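Takeout-like protein 1 (Epiphyas postvittana, PDB 3E8T) probably carries hydrophobic ligands in the insect, and holds a ubiquinone-8 molecule in the long internal tunnel of its takeout fold. Local coordinates at residues I103-I108 against M174-L178; V152-F158 against L178-K183. The contacts are given in a common frame with arbitrary orientation. Where two conformers were deposited one is given. Residue numbers count along the deposited sequence, not the author numbering.

How the contacts relate
After the long strands 54-77 and 82-100 the chain makes the hairpin turn of 103-108, then runs through strands 113-133 and 139-153 to reach 152-158, where strand 139-153 gives way to strand 155-160. Only afterwards does it enter helix 168-180, whose segment 174-178 returns to the hairpin and closes contact 1 across 65 intervening residues. The next residues, 178-183, reach back to 152-158 and close contact 2 over a loop of just 19. Because the segments alternate, the two closures cross rather than nest. Leu178 belongs to both, and Leu175 CD2 packs 3.5 Å from Phe158 O, so helix 168-180 and the start of helix 182-211 are tied to two parts of the same antiparallel sheet.

Contact 1. Residues I103-I108 against M174-L178; sequences ILILPI and MLTFL
Residues 103-108 form a tight hairpin: a type II' turn from Ile103 to Leu106, with Leu104 at phi/psi 58/-107, closed by Ile103 N to Leu106 O (2.8 Å) and Leu106 N to Ile103 O (3.0 Å). Opposite it, 174-178 is helical, with CA atoms 7.9 Å apart for Leu106-Met174 and 8.6 Å for Ile103-Leu178. One helical turn apart, Met174 and Phe177 both point at the hairpin. Phe177, chi1 t, offers a ring face to Leu106 CD1, a CH-pi contact 3.7 Å from the centroid, while Leu104 CB meets the ring edge, 4.1 Å from CZ. Flexible, unbranched Met174 (t, p, p) threads its CE between Ile103 CG2 (3.3 Å), Leu106 CB (3.8 Å) and Ile108 CB (4.0 Å), and also meets Pro107 O (3.4 Å). Leu178 CD2 reaches Ile103 CG1 at 3.6 Å. Apolar side chains, aliphatic on the hairpin and with one flat ring from the helix, suit this seam; Ile108 and Leu178 touch ubiquinone-8, so the inner side of this helix-on-hairpin packing contributes to the wall of the takeout ligand tunnel.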
ATOM      1  N   ILE A 103     -23.728  -3.262  -2.043  1.00 12.55           N
ATOM      2  CA  ILE A 103     -22.692  -2.591  -2.771  0.50 12.02           C
ATOM      3  C   ILE A 103     -23.388  -1.633  -3.722  1.00 12.55           C
ATOM      4  O   ILE A 103     -23.979  -2.047  -4.708  1.00 12.99           O
ATOM      5  CB  ILE A 103     -21.831  -3.662  -3.439  0.50 16.03           C
ATOM      6  CG1 ILE A 103     -20.701  -3.051  -4.238  0.50 16.96           C
ATOM      7  CG2 ILE A 103     -22.689  -4.613  -4.224  0.50 17.03           C
ATOM      8  CD1 ILE A 103     -19.854  -2.269  -3.418  0.50 17.43           C
ATOM      9  N   LEU A 104     -23.304  -0.349  -3.389  1.00 12.99           N
ATOM     10  CA  LEU A 104     -23.976   0.696  -4.150  1.00 14.61           C
ATOM     11  C   LEU A 104     -25.477   0.400  -4.164  1.00 16.00           C
ATOM     12  O   LEU A 104     -26.125   0.454  -3.094  1.00 24.23           O
ATOM     13  CB  LEU A 104     -23.337   0.866  -5.519  1.00 14.97           C
ATOM     14  CG  LEU A 104     -21.799   0.971  -5.578  1.00 18.39           C
ATOM     15  CD1 LEU A 104     -21.270   1.047  -7.036  1.00 17.45           C
ATOM     16  CD2 LEU A 104     -21.183   2.078  -4.696  1.00 22.00           C
ATOM     17  N   ILE A 105     -26.068  -0.048  -5.256  1.00 14.08           N
ATOM     18  CA  ILE A 105     -27.499  -0.288  -5.350  1.00 14.35           C
ATOM     19  C   ILE A 105     -27.866  -1.762  -5.328  1.00 15.59           C
ATOM     20  O   ILE A 105     -29.044  -2.069  -5.452  1.00 18.03           O
ATOM     21  CB  ILE A 105     -28.050   0.358  -6.649  1.00 16.02           C
ATOM     22  CG1 ILE A 105     -27.461  -0.254  -7.908  1.00 15.65           C
ATOM     23  CG2 ILE A 105     -27.870   1.900  -6.632  1.00 20.28           C
ATOM     24  CD1 ILE A 105     -28.157   0.171  -9.186  1.00 17.79           C
ATOM     25  N   LEU A 106     -26.902  -2.676  -5.168  1.00 14.13           N
ATOM     26  CA  LEU A 106     -27.234  -4.117  -5.170  1.00 13.58           C
ATOM     27  C   LEU A 106     -26.977  -4.756  -3.811  1.00 13.10           C
ATOM     28  O   LEU A 106     -25.951  -4.550  -3.208  1.00 15.31           O
ATOM     29  CB  LEU A 106     -26.371  -4.861  -6.168  1.00 17.06           C
ATOM     30  CG  LEU A 106     -26.585  -4.702  -7.656  1.00 20.21           C
ATOM     31  CD1 LEU A 106     -25.681  -5.750  -8.381  1.00 20.00           C
ATOM     32  CD2 LEU A 106     -28.069  -4.871  -8.028  1.00 25.26           C
ATOM     33  N   PRO A 107     -27.882  -5.590  -3.349  1.00 11.80           N
ATOM     34  CA  PRO A 107     -27.594  -6.363  -2.152  1.00 11.18           C
ATOM     35  C   PRO A 107     -26.416  -7.316  -2.382  1.00 10.88           C
ATOM     36  O   PRO A 107     -26.257  -7.821  -3.516  1.00 11.32           O
ATOM     37  CB  PRO A 107     -28.893  -7.122  -1.896  1.00 12.86           C
ATOM     38  CG  PRO A 107     -29.889  -6.521  -2.793  1.00 19.90           C
ATOM     39  CD  PRO A 107     -29.207  -5.834  -3.905  1.00 14.16           C
ATOM     40  N   ILE A 108     -25.696  -7.624  -1.310  1.00 10.24           N
ATOM     41  CA  ILE A 108     -24.589  -8.584  -1.418  1.00 10.27           C
ATOM     42  C   ILE A 108     -24.554  -9.458  -0.207  1.00 10.18           C
ATOM     43  O   ILE A 108     -24.767  -9.013   0.904  1.00 10.69           O
ATOM     44  CB  ILE A 108     -23.219  -7.866  -1.662  1.00 10.91           C
ATOM     45  CG1 ILE A 108     -22.135  -8.858  -2.062  1.00 11.67           C
ATOM     46  CG2 ILE A 108     -22.824  -7.000  -0.436  1.00 12.11           C
ATOM     47  CD1 ILE A 108     -20.912  -8.209  -2.648  1.00 13.48           C
ATOM     48  N   MET A 174     -23.297  -9.813 -10.105  1.00 11.11           N
ATOM     49  CA  MET A 174     -22.517  -8.982  -9.194  1.00 11.00           C
ATOM     50  C   MET A 174     -21.105  -8.754  -9.680  1.00 11.27           C
ATOM     51  O   MET A 174     -20.594  -7.648  -9.662  1.00 11.13           O
ATOM     52  CB  MET A 174     -22.488  -9.588  -7.829  1.00 11.50           C
ATOM     53  CG  MET A 174     -21.598  -8.893  -6.830  1.00 12.75           C
ATOM     54  SD  MET A 174     -22.086  -7.152  -6.506  1.00 12.67           S
ATOM     55  CE  MET A 174     -23.596  -7.453  -5.575  1.00 14.31           C
ATOM     56  N   LEU A 175     -20.473  -9.805 -10.187  1.00 11.49           N
ATOM     57  CA  LEU A 175     -19.104  -9.620 -10.642  1.00 12.17           C
ATOM     58  C   LEU A 175     -19.058  -8.704 -11.832  1.00 12.14           C
ATOM     59  O   LEU A 175     -18.151  -7.875 -11.941  1.00 12.83           O
ATOM     60  CB  LEU A 175     -18.459 -10.974 -10.886  1.00 13.42           C
ATOM     61  CG  LEU A 175     -18.246 -11.832  -9.617  1.00 15.45           C
ATOM     62  CD1 LEU A 175     -17.756 -13.228 -10.005  1.00 19.44           C
ATOM     63  CD2 LEU A 175     -17.320 -11.157  -8.622  1.00 17.71           C
ATOM     64  N   THR A 176     -20.028  -8.825 -12.726  1.00 13.35           N
ATOM     65  CA  THR A 176     -20.148  -7.916 -13.849  1.00 13.62           C
ATOM     66  C   THR A 176     -20.340  -6.463 -13.349  1.00 12.45           C
ATOM     67  O   THR A 176     -19.730  -5.529 -13.858  1.00 13.60           O
ATOM     68  CB  THR A 176     -21.302  -8.327 -14.740  1.00 17.31           C
ATOM     69  OG1 THR A 176     -21.071  -9.661 -15.257  1.00 20.33           O
ATOM     70  CG2 THR A 176     -21.529  -7.317 -15.853  1.00 18.95           C
ATOM     71  N   PHE A 177     -21.228  -6.289 -12.407  1.00 11.49           N
ATOM     72  CA  PHE A 177     -21.508  -4.988 -11.798  1.00 10.64           C
ATOM     73  C   PHE A 177     -20.249  -4.380 -11.195  1.00 10.89           C
ATOM     74  O   PHE A 177     -20.002  -3.190 -11.387  1.00 11.31           O
ATOM     75  CB  PHE A 177     -22.611  -5.192 -10.758  1.00 11.09           C
ATOM     76  CG  PHE A 177     -23.005  -3.968  -9.986  1.00 11.02           C
ATOM     77  CD1 PHE A 177     -23.923  -3.100 -10.504  1.00 13.93           C
ATOM     78  CD2 PHE A 177     -22.541  -3.727  -8.726  1.00 11.91           C
ATOM     79  CE1 PHE A 177     -24.333  -2.044  -9.775  1.00 15.32           C
ATOM     80  CE2 PHE A 177     -22.955  -2.684  -8.017  1.00 12.29           C
ATOM     81  CZ  PHE A 177     -23.841  -1.830  -8.534  1.00 12.95           C
ATOM     82  N   LEU A 178     -19.497  -5.152 -10.437  1.00 10.04           N
ATOM     83  CA  LEU A 178     -18.310  -4.620  -9.845  1.00 10.53           C
ATOM     84  C   LEU A 178     -17.290  -4.160 -10.872  1.00 10.68           C
ATOM     85  O   LEU A 178     -16.698  -3.070 -10.764  1.00 11.53           O
ATOM     86  CB  LEU A 178     -17.701  -5.613  -8.874  1.00 10.57           C
ATOM     87  CG  LEU A 178     -18.550  -5.910  -7.662  1.00 11.24           C
ATOM     88  CD1 LEU A 178     -17.945  -7.101  -6.854  1.00 12.56           C
ATOM     89  CD2 LEU A 178     -18.726  -4.672  -6.788  1.00 15.41           C
TER

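Contact 2. Residues V152-F158 against L178-K183; sequences VKDNAQF and LNQNWK
Two direct hydrogen bonds join the segments. Lys183 NZ donates to Val152 O (2.9 Å); its long side chain, trans except for chi2 p, also lets NZ form a salt bridge with Asp151. At the other end, Asn179 (chi1 m) turns its amide so that OD1 accepts from Phe158 N at 2.9 Å, a side chain serving a strand backbone. Water 1 joins Lys183 NZ (2.9 Å) to Val152 N (3.0 Å), and water 2 donates to Ala156 O (2.7 Å) and only weakly to Asn179 O (3.3 Å). The chain turns a corner at Asp154, between strands 139-153 and 155-160, where Asp154 and Asn155 both face Lys119 in a classic beta bulge; 155-158 then runs extended. Helix 168-180 breaks at Asn181, and the next helix starts with Trp182. CA atoms lie 5.4 Å apart for Gln157-Asn179 and 5.7 Å for Ala156-Trp182. Trp182, chi1 p, lays its broad indole on the bend: Asn155 CA sits over the six-membered ring, 3.4 Å from the centroid in a CH-pi contact, and Val152 CG1 is 3.7 Å from CZ3. Small Ala156 leaves room for the indole; Ala156 CB lies 4.1 Å from Trp182 CE3. Phe158, chi1 m, packs CD2 on Leu178 CB (3.8 Å) and CE2 on Trp182 CB (3.9 Å). This joins a helix-helix junction to the beta bulge at the strand corner, and Phe158 and Leu178 turn its apolar side to ubiquinone-8 in the tunnel of the takeout/JHBP fold.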
ATOM      1  N   VAL A 152      -6.687   4.666  -8.842  1.00 12.61           N
ATOM      2  CA  VAL A 152      -6.597   3.536  -9.773  1.00 12.37           C
ATOM      3  C   VAL A 152      -6.895   4.061 -11.153  1.00 13.26           C
ATOM      4  O   VAL A 152      -8.013   4.502 -11.432  1.00 14.50           O
ATOM      5  CB  VAL A 152      -7.561   2.403  -9.390  1.00 12.43           C
ATOM      6  CG1 VAL A 152      -7.361   1.257 -10.358  1.00 14.62           C
ATOM      7  CG2 VAL A 152      -7.372   1.966  -7.925  1.00 14.36           C
ATOM      8  N   LYS A 153      -5.856   4.147 -11.997  1.00 13.31           N
ATOM      9  CA  LYS A 153      -6.043   4.862 -13.268  1.00 14.52           C
ATOM     10  C   LYS A 153      -6.557   4.022 -14.407  1.00 16.31           C
ATOM     11  O   LYS A 153      -7.267   4.556 -15.262  1.00 18.73           O
ATOM     12  CB  LYS A 153      -4.734   5.525 -13.696  1.00 15.96           C
ATOM     13  CG  LYS A 153      -4.337   6.663 -12.842  1.00 18.12           C
ATOM     14  CD  LYS A 153      -3.301   7.585 -13.505  1.00 20.82           C
ATOM     15  CE  LYS A 153      -3.046   8.740 -12.634  1.00 22.70           C
ATOM     16  NZ  LYS A 153      -4.142   9.731 -12.673  1.00 29.36           N
ATOM     17  N   ASP A 154      -6.182   2.748 -14.500  1.00 15.09           N
ATOM     18  CA  ASP A 154      -6.536   1.951 -15.662  1.00 15.76           C
ATOM     19  C   ASP A 154      -7.756   1.121 -15.440  1.00 14.62           C
ATOM     20  O   ASP A 154      -8.683   1.251 -16.225  1.00 17.16           O
ATOM     21  CB  ASP A 154      -5.382   1.113 -16.180  1.00 16.33           C
ATOM     22  CG  ASP A 154      -4.313   1.927 -16.849  1.00 20.81           C
ATOM     23  OD1 ASP A 154      -4.357   3.165 -16.785  1.00 21.86           O
ATOM     24  OD2 ASP A 154      -3.440   1.267 -17.438  1.00 23.96           O
ATOM     25  N   ASN A 155      -7.743   0.226 -14.450  1.00 14.31           N
ATOM     26  CA  ASN A 155      -8.940  -0.530 -14.120  0.50 13.99           C
ATOM     27  C   ASN A 155      -8.681  -1.410 -12.907  1.00 13.31           C
ATOM     28  O   ASN A 155      -7.589  -1.475 -12.381  1.00 14.20           O
ATOM     29  CB  ASN A 155      -9.540  -1.264 -15.376  0.50 15.94           C
ATOM     30  CG  ASN A 155      -8.494  -2.044 -16.174  0.50 17.94           C
ATOM     31  OD1 ASN A 155      -7.841  -2.918 -15.635  0.50 17.54           O
ATOM     32  ND2 ASN A 155      -8.317  -1.700 -17.448  0.50 20.88           N
ATOM     33  N   ALA A 156      -9.768  -1.988 -12.444  1.00 12.68           N
ATOM     34  CA  ALA A 156      -9.718  -2.954 -11.384  1.00 12.36           C
ATOM     35  C   ALA A 156     -10.696  -4.063 -11.707  1.00 12.82           C
ATOM     36  O   ALA A 156     -11.782  -3.787 -12.251  1.00 12.92           O
ATOM     37  CB  ALA A 156     -10.053  -2.331 -10.073  1.00 13.36           C
ATOM     38  N   GLN A 157     -10.310  -5.295 -11.375  1.00 11.54           N
ATOM     39  CA  GLN A 157     -11.171  -6.447 -11.580  1.00 12.53           C
ATOM     40  C   GLN A 157     -11.344  -7.205 -10.313  1.00 11.11           C
ATOM     41  O   GLN A 157     -10.426  -7.339  -9.493  1.00 13.63           O
ATOM     42  CB  GLN A 157     -10.638  -7.410 -12.624  1.00 17.77           C
ATOM     43  CG  GLN A 157     -10.702  -6.920 -14.015  1.00 22.36           C
ATOM     44  CD  GLN A 157      -9.484  -6.227 -14.351  1.00 22.47           C
ATOM     45  OE1 GLN A 157      -8.393  -6.742 -14.083  1.00 24.38           O
ATOM     46  NE2 GLN A 157      -9.604  -5.014 -14.966  1.00 25.85           N
ATOM     47  N   PHE A 158     -12.547  -7.670 -10.157  1.00 11.62           N
ATOM     48  CA  PHE A 158     -12.978  -8.273  -8.912  1.00 12.34           C
ATOM     49  C   PHE A 158     -13.298  -9.721  -9.125  1.00 13.01           C
ATOM     50  O   PHE A 158     -14.197 -10.054  -9.888  1.00 16.48           O
ATOM     51  CB  PHE A 158     -14.225  -7.524  -8.362  1.00 13.13           C
ATOM     52  CG  PHE A 158     -13.975  -6.076  -8.070  1.00 12.84           C
ATOM     53  CD1 PHE A 158     -13.818  -5.637  -6.769  1.00 15.06           C
ATOM     54  CD2 PHE A 158     -13.984  -5.131  -9.101  1.00 12.97           C
ATOM     55  CE1 PHE A 158     -13.551  -4.338  -6.515  1.00 17.18           C
ATOM     56  CE2 PHE A 158     -13.743  -3.835  -8.833  1.00 14.18           C
ATOM     57  CZ  PHE A 158     -13.501  -3.443  -7.560  1.00 15.36           C
ATOM     58  N   LEU A 178     -19.497  -5.152 -10.437  1.00 10.04           N
ATOM     59  CA  LEU A 178     -18.310  -4.620  -9.845  1.00 10.53           C
ATOM     60  C   LEU A 178     -17.290  -4.160 -10.872  1.00 10.68           C
ATOM     61  O   LEU A 178     -16.698  -3.070 -10.764  1.00 11.53           O
ATOM     62  CB  LEU A 178     -17.701  -5.613  -8.874  1.00 10.57           C
ATOM     63  CG  LEU A 178     -18.550  -5.910  -7.662  1.00 11.24           C
ATOM     64  CD1 LEU A 178     -17.945  -7.101  -6.854  1.00 12.56           C
ATOM     65  CD2 LEU A 178     -18.726  -4.672  -6.788  1.00 15.41           C
ATOM     66  N   ASN A 179     -17.081  -4.995 -11.895  1.00 10.73           N
ATOM     67  CA  ASN A 179     -16.119  -4.634 -12.888  1.00 11.12           C
ATOM     68  C   ASN A 179     -16.577  -3.438 -13.695  1.00 12.69           C
ATOM     69  O   ASN A 179     -15.754  -2.615 -14.103  1.00 15.37           O
ATOM     70  CB  ASN A 179     -15.839  -5.803 -13.786  1.00 12.41           C
ATOM     71  CG  ASN A 179     -14.942  -6.792 -13.184  1.00 13.40           C
ATOM     72  OD1 ASN A 179     -14.476  -6.688 -12.075  1.00 14.40           O
ATOM     73  ND2 ASN A 179     -14.532  -7.701 -14.032  1.00 20.90           N
ATOM     74  N   GLN A 180     -17.876  -3.308 -13.939  1.00 12.00           N
ATOM     75  CA  GLN A 180     -18.364  -2.129 -14.672  1.00 14.05           C
ATOM     76  C   GLN A 180     -18.209  -0.842 -13.885  1.00 13.26           C
ATOM     77  O   GLN A 180     -17.968   0.230 -14.464  1.00 16.39           O
ATOM     78  CB  GLN A 180     -19.814  -2.349 -14.958  1.00 17.59           C
ATOM     79  CG  GLN A 180     -19.901  -3.344 -16.070  1.00 23.42           C
ATOM     80  CD  GLN A 180     -21.280  -3.575 -16.546  1.00 27.64           C
ATOM     81  OE1 GLN A 180     -22.272  -3.327 -15.824  1.00 32.22           O
ATOM     82  NE2 GLN A 180     -21.383  -4.068 -17.786  1.00 32.01           N
ATOM     83  N   ASN A 181     -18.333  -0.934 -12.585  1.00 10.82           N
ATOM     84  CA  ASN A 181     -18.324   0.217 -11.712  1.00 10.62           C
ATOM     85  C   ASN A 181     -17.045   0.239 -10.890  1.00  9.92           C
ATOM     86  O   ASN A 181     -17.014   0.738  -9.802  1.00 10.31           O
ATOM     87  CB  ASN A 181     -19.559   0.202 -10.810  1.00 10.63           C
ATOM     88  CG  ASN A 181     -20.821   0.315 -11.603  1.00 11.32           C
ATOM     89  OD1 ASN A 181     -21.168   1.387 -12.096  1.00 11.03           O
ATOM     90  ND2 ASN A 181     -21.521  -0.814 -11.780  1.00 14.58           N
ATOM     91  N   TRP A 182     -15.971  -0.251 -11.504  1.00 10.76           N
ATOM     92  CA  TRP A 182     -14.731  -0.415 -10.768  1.00 11.09           C
ATOM     93  C   TRP A 182     -14.213   0.876 -10.187  1.00 10.93           C
ATOM     94  O   TRP A 182     -13.666   0.882  -9.082  1.00  9.94           O
ATOM     95  CB  TRP A 182     -13.651  -1.109 -11.649  1.00 11.28           C
ATOM     96  CG  TRP A 182     -13.159  -0.308 -12.790  1.00 11.16           C
ATOM     97  CD1 TRP A 182     -13.648  -0.335 -14.085  1.00 12.15           C
ATOM     98  CD2 TRP A 182     -12.142   0.698 -12.768  1.00 11.09           C
ATOM     99  NE1 TRP A 182     -12.970   0.588 -14.836  1.00 13.63           N
ATOM    100  CE2 TRP A 182     -12.071   1.243 -14.056  1.00 11.59           C
ATOM    101  CE3 TRP A 182     -11.300   1.194 -11.768  1.00 11.59           C
ATOM    102  CZ2 TRP A 182     -11.167   2.228 -14.393  1.00 13.43           C
ATOM    103  CZ3 TRP A 182     -10.436   2.177 -12.098  1.00 12.21           C
ATOM    104  CH2 TRP A 182     -10.391   2.710 -13.389  1.00 13.23           C
ATOM    105  N   LYS A 183     -14.320   1.984 -10.913  1.00 10.39           N
ATOM    106  CA  LYS A 183     -13.734   3.206 -10.408  1.00 10.63           C
ATOM    107  C   LYS A 183     -14.482   3.721  -9.181  1.00  9.82           C
ATOM    108  O   LYS A 183     -13.902   4.060  -8.160  1.00 10.19           O
ATOM    109  CB  LYS A 183     -13.670   4.278 -11.513  1.00 12.05           C
ATOM    110  CG  LYS A 183     -13.017   5.571 -11.113  1.00 13.19           C
ATOM    111  CD  LYS A 183     -11.579   5.433 -10.751  1.00 13.45           C
ATOM    112  CE  LYS A 183     -11.001   6.814 -10.456  1.00 16.37           C
ATOM    113  NZ  LYS A 183      -9.558   6.665 -10.176  1.00 18.53           N
TER
HETATM  114  O   HOH W   1      -9.363   5.189  -7.683  1.00 16.03           O
HETATM  115  O   HOH W   2     -12.769  -3.947 -14.798  1.00 24.69           O